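PDB 6A5K: histone-lysine N-methyltransferase, H3 lysine-9 specific SUVH6 from Arabidopsis thaliana, which transfers methyl groups from S-adenosylmethionine to histone H3 at the H3K9 site and probably recognises methylated DNA through its SRA domain. Local coordinates for residues 25-29 / 313-318; 273-279 / 381-386; 372-376 / 482-486. The protein carries 1 engineered substitution. The contacts are given in a common frame with arbitrary orientation. Residue numbers count along the deposited sequence, not the author numbering.

Contact 1: 25-29 / 313-318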
loop_
_atom_site.group_PDB
_atom_site.type_symbol
_atom_site.label_atom_id
_atom_site.label_comp_id
_atom_site.label_asym_id
_atom_site.label_seq_id
_atom_site.Cartn_x
_atom_site.Cartn_y
_atom_site.Cartn_z
ATOM N N LEU A 25 -18.220 -2.049 -0.630
ATOM C CA LEU A 25 -18.115 -2.951 -1.772
ATOM C C LEU A 25 -18.385 -4.394 -1.354
ATOM O O LEU A 25 -19.037 -5.142 -2.076
ATOM C CB LEU A 25 -16.737 -2.832 -2.427
ATOM C CG LEU A 25 -16.503 -3.673 -3.686
ATOM C CD1 LEU A 25 -17.422 -3.221 -4.813
ATOM C CD2 LEU A 25 -15.051 -3.578 -4.121
ATOM N N GLN A 26 -17.887 -4.780 -0.184
ATOM C CA GLN A 26 -18.108 -6.124 0.335
ATOM C C GLN A 26 -19.600 -6.371 0.528
ATOM O O GLN A 26 -20.109 -7.450 0.224
ATOM C CB GLN A 26 -17.359 -6.330 1.658
ATOM C CG GLN A 26 -17.446 -7.745 2.222
ATOM C CD GLN A 26 -16.915 -7.832 3.646
ATOM O OE1 GLN A 26 -17.206 -6.972 4.477
ATOM N NE2 GLN A 26 -16.124 -8.866 3.928
ATOM N N GLU A 27 -20.295 -5.358 1.034
ATOM C CA GLU A 27 -21.728 -5.476 1.271
ATOM C C GLU A 27 -22.504 -5.565 -0.041
ATOM O O GLU A 27 -23.512 -6.281 -0.125
ATOM C CB GLU A 27 -22.222 -4.306 2.119
ATOM C CG GLU A 27 -21.639 -4.317 3.527
ATOM C CD GLU A 27 -21.998 -3.086 4.333
ATOM O OE1 GLU A 27 -22.248 -3.225 5.551
ATOM O OE2 GLU A 27 -22.024 -1.980 3.752
ATOM N N ASP A 28 -22.037 -4.863 -1.072
ATOM C CA ASP A 28 -22.669 -4.993 -2.383
ATOM C C ASP A 28 -22.401 -6.368 -3.006
ATOM O O ASP A 28 -23.292 -6.977 -3.601
ATOM C CB ASP A 28 -22.191 -3.899 -3.335
ATOM C CG ASP A 28 -23.125 -3.715 -4.518
ATOM O OD1 ASP A 28 -24.324 -3.442 -4.288
ATOM O OD2 ASP A 28 -22.668 -3.865 -5.673
ATOM N N GLU A 29 -21.169 -6.852 -2.859
ATOM C CA GLU A 29 -20.743 -8.136 -3.416
ATOM C C GLU A 29 -21.438 -9.311 -2.730
ATOM O O GLU A 29 -21.449 -10.431 -3.249
ATOM C CB GLU A 29 -19.216 -8.284 -3.306
ATOM C CG GLU A 29 -18.435 -7.437 -4.310
ATOM C CD GLU A 29 -16.942 -7.341 -3.994
ATOM O OE1 GLU A 29 -16.541 -7.610 -2.841
ATOM O OE2 GLU A 29 -16.165 -6.994 -4.910
ATOM N N GLU A 313 -18.990 -14.432 5.945
ATOM C CA GLU A 313 -18.656 -13.435 4.935
ATOM C C GLU A 313 -17.374 -13.770 4.180
ATOM O O GLU A 313 -16.616 -14.649 4.578
ATOM C CB GLU A 313 -18.537 -12.048 5.576
ATOM C CG GLU A 313 -17.466 -11.933 6.642
ATOM C CD GLU A 313 -17.400 -10.538 7.246
ATOM O OE1 GLU A 313 -18.458 -10.016 7.661
ATOM O OE2 GLU A 313 -16.295 -9.961 7.294
ATOM N N ILE A 314 -17.156 -13.062 3.077
ATOM C CA ILE A 314 -15.955 -13.197 2.261
ATOM C C ILE A 314 -14.951 -12.131 2.671
ATOM O O ILE A 314 -15.229 -10.942 2.524
ATOM C CB ILE A 314 -16.273 -13.024 0.753
ATOM C CG1 ILE A 314 -17.449 -13.905 0.342
ATOM C CG2 ILE A 314 -15.049 -13.330 -0.094
ATOM C CD1 ILE A 314 -17.152 -15.367 0.438
ATOM N N PRO A 315 -13.782 -12.539 3.188
ATOM C CA PRO A 315 -12.836 -11.540 3.705
ATOM C C PRO A 315 -12.030 -10.811 2.622
ATOM O O PRO A 315 -11.200 -9.965 2.955
ATOM C CB PRO A 315 -11.911 -12.372 4.600
ATOM C CG PRO A 315 -11.971 -13.742 4.022
ATOM C CD PRO A 315 -13.380 -13.914 3.536
ATOM N N TYR A 316 -12.258 -11.147 1.357
ATOM C CA TYR A 316 -11.630 -10.443 0.245
ATOM C C TYR A 316 -12.706 -9.805 -0.623
ATOM O O TYR A 316 -13.821 -10.307 -0.693
ATOM C CB TYR A 316 -10.784 -11.394 -0.615
ATOM C CG TYR A 316 -9.629 -12.071 0.094
ATOM C CD1 TYR A 316 -8.444 -11.384 0.358
ATOM C CD2 TYR A 316 -9.708 -13.411 0.470
ATOM C CE1 TYR A 316 -7.379 -12.008 0.997
ATOM C CE2 TYR A 316 -8.647 -14.041 1.111
ATOM C CZ TYR A 316 -7.491 -13.339 1.372
ATOM O OH TYR A 316 -6.440 -13.971 2.009
ATOM N N ASN A 317 -12.375 -8.708 -1.299
ATOM C CA ASN A 317 -13.240 -8.220 -2.366
ATOM C C ASN A 317 -13.028 -9.060 -3.621
ATOM O O ASN A 317 -12.083 -9.839 -3.702
ATOM C CB ASN A 317 -12.984 -6.737 -2.664
ATOM C CG ASN A 317 -13.472 -5.830 -1.549
ATOM O OD1 ASN A 317 -12.699 -5.064 -0.978
ATOM N ND2 ASN A 317 -14.758 -5.922 -1.227
ATOM N N PHE A 318 -13.892 -8.885 -4.613
ATOM C CA PHE A 318 -13.817 -9.710 -5.815
ATOM C C PHE A 318 -12.547 -9.434 -6.628
ATOM O O PHE A 318 -12.179 -10.231 -7.494
ATOM C CB PHE A 318 -15.053 -9.503 -6.693
ATOM C CG PHE A 318 -16.307 -10.140 -6.149
ATOM C CD1 PHE A 318 -16.298 -10.809 -4.933
ATOM C CD2 PHE A 318 -17.492 -10.078 -6.865
ATOM C CE1 PHE A 318 -17.450 -11.390 -4.434
ATOM C CE2 PHE A 318 -18.651 -10.663 -6.375
ATOM C CZ PHE A 318 -18.628 -11.321 -5.156
HETATM O O HOH W 1 -14.056 -8.817 6.406
HETATM O O HOH W 2 -16.484 -9.432 -0.881
#

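Contact 2: 273-279 / 381-386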
loop_
_atom_site.group_PDB
_atom_site.type_symbol
_atom_site.label_atom_id
_atom_site.label_comp_id
_atom_site.label_asym_id
_atom_site.label_seq_id
_atom_site.Cartn_x
_atom_site.Cartn_y
_atom_site.Cartn_z
ATOM N N THR A 273 14.074 -20.738 0.436
ATOM C CA THR A 273 13.023 -21.747 0.445
ATOM C C THR A 273 11.654 -21.124 0.188
ATOM O O THR A 273 11.289 -20.137 0.828
ATOM C CB THR A 273 12.978 -22.495 1.791
ATOM O OG1 THR A 273 14.312 -22.799 2.220
ATOM C CG2 THR A 273 12.183 -23.780 1.648
ATOM N N VAL A 274 10.894 -21.697 -0.739
ATOM C CA VAL A 274 9.536 -21.219 -0.996
ATOM C C VAL A 274 8.506 -22.062 -0.240
ATOM O O VAL A 274 7.309 -21.785 -0.281
ATOM C CB VAL A 274 9.185 -21.233 -2.504
ATOM C CG1 VAL A 274 10.280 -20.569 -3.316
ATOM C CG2 VAL A 274 8.966 -22.658 -2.983
ATOM N N LYS A 275 8.975 -23.090 0.457
ATOM C CA LYS A 275 8.067 -23.977 1.178
ATOM C C LYS A 275 8.352 -24.022 2.675
ATOM O O LYS A 275 9.504 -24.071 3.104
ATOM C CB LYS A 275 8.132 -25.394 0.594
ATOM C CG LYS A 275 7.724 -25.467 -0.867
ATOM C CD LYS A 275 6.504 -26.354 -1.062
ATOM C CE LYS A 275 6.869 -27.646 -1.779
ATOM N NZ LYS A 275 5.716 -28.200 -2.549
ATOM N N LEU A 276 7.285 -24.015 3.466
ATOM C CA LEU A 276 7.420 -24.159 4.908
ATOM C C LEU A 276 8.015 -25.515 5.263
ATOM O O LEU A 276 7.725 -26.525 4.618
ATOM C CB LEU A 276 6.068 -23.986 5.599
ATOM C CG LEU A 276 5.533 -22.561 5.705
ATOM C CD1 LEU A 276 4.099 -22.583 6.215
ATOM C CD2 LEU A 276 6.428 -21.739 6.624
ATOM N N ILE A 277 8.862 -25.530 6.282
ATOM C CA ILE A 277 9.406 -26.781 6.782
ATOM C C ILE A 277 8.725 -27.132 8.096
ATOM O O ILE A 277 8.859 -26.415 9.089
ATOM C CB ILE A 277 10.924 -26.699 6.965
ATOM C CG1 ILE A 277 11.574 -26.287 5.642
ATOM C CG2 ILE A 277 11.483 -28.030 7.483
ATOM C CD1 ILE A 277 13.013 -25.889 5.775
ATOM N N TYR A 278 7.974 -28.227 8.079
ATOM C CA TYR A 278 7.218 -28.666 9.243
ATOM C C TYR A 278 8.000 -29.688 10.045
ATOM O O TYR A 278 8.763 -30.474 9.481
ATOM C CB TYR A 278 5.880 -29.281 8.820
ATOM C CG TYR A 278 4.858 -28.310 8.264
ATOM C CD1 TYR A 278 4.029 -27.582 9.108
ATOM C CD2 TYR A 278 4.709 -28.138 6.893
ATOM C CE1 TYR A 278 3.088 -26.700 8.603
ATOM C CE2 TYR A 278 3.772 -27.260 6.379
ATOM C CZ TYR A 278 2.966 -26.542 7.238
ATOM O OH TYR A 278 2.031 -25.664 6.734
ATOM N N PRO A 279 7.821 -29.684 11.373
ATOM C CA PRO A 279 8.218 -30.889 12.103
ATOM C C PRO A 279 7.312 -32.028 11.648
ATOM O O PRO A 279 6.234 -31.765 11.107
ATOM C CB PRO A 279 7.982 -30.522 13.575
ATOM C CG PRO A 279 7.885 -29.020 13.596
ATOM C CD PRO A 279 7.306 -28.635 12.268
ATOM N N GLU A 381 4.648 -14.460 1.939
ATOM C CA GLU A 381 4.567 -15.207 3.191
ATOM C C GLU A 381 5.860 -15.045 3.978
ATOM O O GLU A 381 6.907 -14.774 3.395
ATOM C CB GLU A 381 4.303 -16.695 2.908
ATOM C CG GLU A 381 4.099 -17.563 4.146
ATOM C CD GLU A 381 3.547 -18.944 3.817
ATOM O OE1 GLU A 381 3.382 -19.256 2.620
ATOM O OE2 GLU A 381 3.279 -19.720 4.757
ATOM N N TYR A 382 5.795 -15.203 5.299
ATOM C CA TYR A 382 7.015 -15.400 6.072
ATOM C C TYR A 382 7.326 -16.889 6.085
ATOM O O TYR A 382 6.709 -17.653 6.824
ATOM C CB TYR A 382 6.884 -14.861 7.503
ATOM C CG TYR A 382 8.228 -14.702 8.182
ATOM C CD1 TYR A 382 8.849 -15.779 8.808
ATOM C CD2 TYR A 382 8.878 -13.476 8.190
ATOM C CE1 TYR A 382 10.086 -15.637 9.418
ATOM C CE2 TYR A 382 10.113 -13.326 8.797
ATOM C CZ TYR A 382 10.710 -14.412 9.410
ATOM O OH TYR A 382 11.938 -14.261 10.013
ATOM N N VAL A 383 8.270 -17.302 5.249
ATOM C CA VAL A 383 8.585 -18.722 5.120
ATOM C C VAL A 383 9.877 -19.067 5.852
ATOM O O VAL A 383 10.857 -18.323 5.782
ATOM C CB VAL A 383 8.694 -19.133 3.633
ATOM C CG1 VAL A 383 9.206 -20.565 3.497
ATOM C CG2 VAL A 383 7.346 -18.983 2.944
ATOM N N GLY A 384 9.863 -20.199 6.554
ATOM C CA GLY A 384 11.027 -20.700 7.260
ATOM C C GLY A 384 10.697 -22.054 7.864
ATOM O O GLY A 384 9.761 -22.718 7.419
ATOM N N GLU A 385 11.450 -22.464 8.879
ATOM C CA GLU A 385 11.165 -23.721 9.570
ATOM C C GLU A 385 10.222 -23.469 10.741
ATOM O O GLU A 385 10.506 -22.618 11.583
ATOM C CB GLU A 385 12.446 -24.385 10.087
ATOM C CG GLU A 385 13.669 -24.253 9.198
ATOM C CD GLU A 385 14.905 -24.903 9.820
ATOM O OE1 GLU A 385 14.780 -26.013 10.385
ATOM O OE2 GLU A 385 15.997 -24.300 9.755
ATOM N N LEU A 386 9.109 -24.199 10.790
ATOM C CA LEU A 386 8.203 -24.156 11.939
ATOM C C LEU A 386 8.836 -24.848 13.140
ATOM O O LEU A 386 9.231 -26.007 13.049
ATOM C CB LEU A 386 6.862 -24.832 11.623
ATOM C CG LEU A 386 5.680 -24.030 11.075
ATOM C CD1 LEU A 386 5.491 -22.738 11.858
ATOM C CD2 LEU A 386 5.822 -23.763 9.581
#

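Contact 3: 372-376 / 482-486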
loop_
_atom_site.group_PDB
_atom_site.type_symbol
_atom_site.label_atom_id
_atom_site.label_comp_id
_atom_site.label_asym_id
_atom_site.label_seq_id
_atom_site.Cartn_x
_atom_site.Cartn_y
_atom_site.Cartn_z
ATOM N N SER A 372 4.152 0.190 -7.835
ATOM C CA SER A 372 3.276 0.585 -6.747
ATOM C C SER A 372 2.423 -0.597 -6.304
ATOM O O SER A 372 2.150 -1.509 -7.084
ATOM C CB SER A 372 2.399 1.776 -7.156
ATOM O OG SER A 372 1.534 1.444 -8.223
ATOM N N ILE A 373 2.025 -0.585 -5.039
ATOM C CA ILE A 373 1.239 -1.678 -4.483
ATOM C C ILE A 373 -0.123 -1.176 -4.008
ATOM O O ILE A 373 -0.196 -0.333 -3.117
ATOM C CB ILE A 373 1.977 -2.352 -3.315
ATOM C CG1 ILE A 373 3.298 -2.968 -3.797
ATOM C CG2 ILE A 373 1.095 -3.426 -2.676
ATOM C CD1 ILE A 373 4.200 -3.413 -2.658
ATOM N N PRO A 374 -1.208 -1.680 -4.620
ATOM C CA PRO A 374 -2.558 -1.277 -4.200
ATOM C C PRO A 374 -2.846 -1.691 -2.760
ATOM O O PRO A 374 -2.442 -2.779 -2.342
ATOM C CB PRO A 374 -3.480 -2.028 -5.178
ATOM C CG PRO A 374 -2.609 -2.353 -6.360
ATOM C CD PRO A 374 -1.234 -2.586 -5.783
ATOM N N ILE A 375 -3.535 -0.837 -2.014
ATOM C CA ILE A 375 -3.899 -1.168 -0.636
ATOM C C ILE A 375 -4.670 -2.499 -0.571
ATOM O O ILE A 375 -5.500 -2.801 -1.436
ATOM C CB ILE A 375 -4.724 -0.031 0.008
ATOM C CG1 ILE A 375 -4.919 -0.284 1.510
ATOM C CG2 ILE A 375 -6.056 0.192 -0.736
ATOM C CD1 ILE A 375 -5.369 0.954 2.261
ATOM N N GLY A 376 -4.348 -3.319 0.425
ATOM C CA GLY A 376 -4.986 -4.617 0.559
ATOM C C GLY A 376 -4.341 -5.722 -0.264
ATOM O O GLY A 376 -4.821 -6.857 -0.264
ATOM N N ALA A 482 -0.529 -5.159 2.289
ATOM C CA ALA A 482 -0.358 -3.702 2.312
ATOM C C ALA A 482 -1.517 -2.997 3.024
ATOM O O ALA A 482 -2.684 -3.323 2.794
ATOM C CB ALA A 482 -0.217 -3.165 0.886
ATOM N N GLN A 483 -1.206 -2.023 3.880
ATOM C CA GLN A 483 -2.255 -1.198 4.484
ATOM C C GLN A 483 -2.197 0.265 4.016
ATOM O O GLN A 483 -2.838 1.139 4.599
ATOM C CB GLN A 483 -2.202 -1.278 6.021
ATOM C CG GLN A 483 -0.910 -0.803 6.689
ATOM C CD GLN A 483 -1.050 -0.751 8.208
ATOM O OE1 GLN A 483 -2.006 -1.289 8.772
ATOM N NE2 GLN A 483 -0.109 -0.090 8.872
ATOM N N ASP A 484 -1.433 0.510 2.953
ATOM C CA ASP A 484 -1.461 1.767 2.206
ATOM C C ASP A 484 -1.470 1.449 0.719
ATOM O O ASP A 484 -1.162 0.328 0.324
ATOM C CB ASP A 484 -0.237 2.645 2.487
ATOM C CG ASP A 484 -0.024 2.924 3.956
ATOM O OD1 ASP A 484 1.124 2.744 4.419
ATOM O OD2 ASP A 484 -0.979 3.357 4.633
ATOM N N ASN A 485 -1.802 2.441 -0.097
ATOM C CA ASN A 485 -1.363 2.434 -1.485
ATOM C C ASN A 485 0.111 2.822 -1.488
ATOM O O ASN A 485 0.448 3.978 -1.256
ATOM C CB ASN A 485 -2.188 3.397 -2.336
ATOM C CG ASN A 485 -3.616 2.926 -2.525
ATOM O OD1 ASN A 485 -3.860 1.815 -3.001
ATOM N ND2 ASN A 485 -4.572 3.771 -2.148
ATOM N N ILE A 486 0.988 1.856 -1.727
ATOM C CA ILE A 486 2.421 2.084 -1.556
ATOM C C ILE A 486 3.074 2.560 -2.856
ATOM O O ILE A 486 2.876 1.956 -3.901
ATOM C CB ILE A 486 3.128 0.804 -1.065
ATOM C CG1 ILE A 486 2.412 0.238 0.169
ATOM C CG2 ILE A 486 4.589 1.090 -0.752
ATOM C CD1 ILE A 486 3.002 -1.104 0.669
#

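Contact 1: 25-29 / 313-318
The C-terminal part of helix 5-29 docks on a loop of the zinc-bearing Pre-SET motif. Segment 313-318 has no regular structure. Side chains of the helix bond to several of its polar groups. Gln-26 reaches out in an extended conformation. Gln-26 NE2 donates to Ile-314 O at 2.7 Å and to water 1 at 3.2 Å. That water donates in turn to Glu-313 OE2, 2.7 Å away. Gln-26 OE1 is held by Lys-23, one turn earlier in the chain. Glu-29 uses both carboxylate oxygens. Glu-29 OE1 accepts from Asn-317 ND2 at 2.9 Å, and Glu-29 OE2 accepts from the backbone N of Phe-318 at 3.0 Å. Glu-29 OE1 also accepts a hydrogen bond from water 2 at 2.7 Å. The same water donates to Tyr-316 O at 2.8 Å, so this carbonyl is linked to the helix through solvent. The other end of the Asn-317 amide, OD1, accepts from Arg-22. Both ends of that amide are thus tied to the helix. Gln-26 N and Asn-317 ND2 lie 3.5 Å apart, but both are donors and no bond forms. On its other contacts the loop stacks Phe-318 on Tyr-343 and packs Pro-315 and Tyr-316 on strand 328-330. The side chain of Ile-314 lies about 7 Å from a zinc ion. Glu-29 CG makes a CH-pi contact over the face of the Phe-318 ring, 3.7 Å from its centroid and 6° off the normal.

Contact 2: 273-279 / 381-386
Leu-276 and Leu-386 form the apolar centre, with Leu-276 CD2 3.6 Å from Leu-386 CD2. Val-383 adds to it: its CG1 is 4.3 Å from Leu-276 CD2 and also meets the backbone, 3.4 Å from Thr-273 O. Further along, Pro-279 CD packs 3.9 Å from Leu-386 CB, and Tyr-278 CE1 lies 4.1 Å from Leu-386 CD2. Ile-277 N donates to Gly-384 O at 3.2 Å, and Leu-386 N donates to Ile-277 O at 2.8 Å. This is a single backbone bridge between Ile-277 and Glu-385, with the two segments in parallel register. It puts the Pre-SET chain beside edge strand 385-388 of the SET domain. The CA-to-CB bond of Tyr-382 points away from 273-279; its side chain is about 5 Å from S-adenosylmethionine. At the polar edge, Glu-381 OE2 is 3.3 Å from Leu-276 CD1 but is hydrogen-bonded to His-477. Thr-273 O and Gly-384 N have no partner in the model. The chemistry implies a join made mainly by apolar packing and aligned by two backbone bonds.

Contact 3: 372-376 / 482-486
Four hydrogen bonds join the segment leading into strand 378-381 to the one leaving strand 477-482. Ile-373 and Ile-486 form an antiparallel hydrogen-bonded pair: Ile-373 N to Ile-486 O and Ile-486 N to Ile-373 O are both 2.9 Å. Ile-375 N donates to the side-chain OD1 of Asn-485 at 2.8 Å, and Gly-376 N donates to Ala-482 O at 2.9 Å. The two strands are antiparallel neighbours in one SET-domain sheet, and these segments carry their pairing on beyond the strands. The phi/psi of Gly-376, 85/3, call for glycine: a CB would jam against the preceding carbonyl oxygen. Apolar packing adds to these bonds. Ile-373 CG2 lies 3.8 Å from Ala-482 CB, and the CB atoms of Ile-373 and Ile-486 are 4.0 Å apart. Ile-375 and Asn-485 rest on His-18 of helix 5-29; Arg-15 forms a salt bridge with Asp-484. Seven of the eight bonding atoms are backbone, so the join depends little on side-chain chemistry; Asn-485 OD1 is the exception.

In the fold
From the N terminus, helix 5-29 runs first past the SET-domain segments of contact 3 and then reaches contact 1. Contact 1 closes a long loop from this helix to the Pre-SET motif, spanning the SRA domain. Contact 2 opens within that loop, at 273-279, and closes after it, at 381-386, so the two cross. It joins Pre-SET to SET. Contact 3 opens at 372-376, before contact 2 closes, and crosses it too. It ties the approach to strand 378-381 to the exit of strand 477-482. Contacts 1 and 3 follow in series, centres about 18 Å apart. Contact 2 lies about 30 Å from contact 1 and about 25 Å from contact 3, centre to centre.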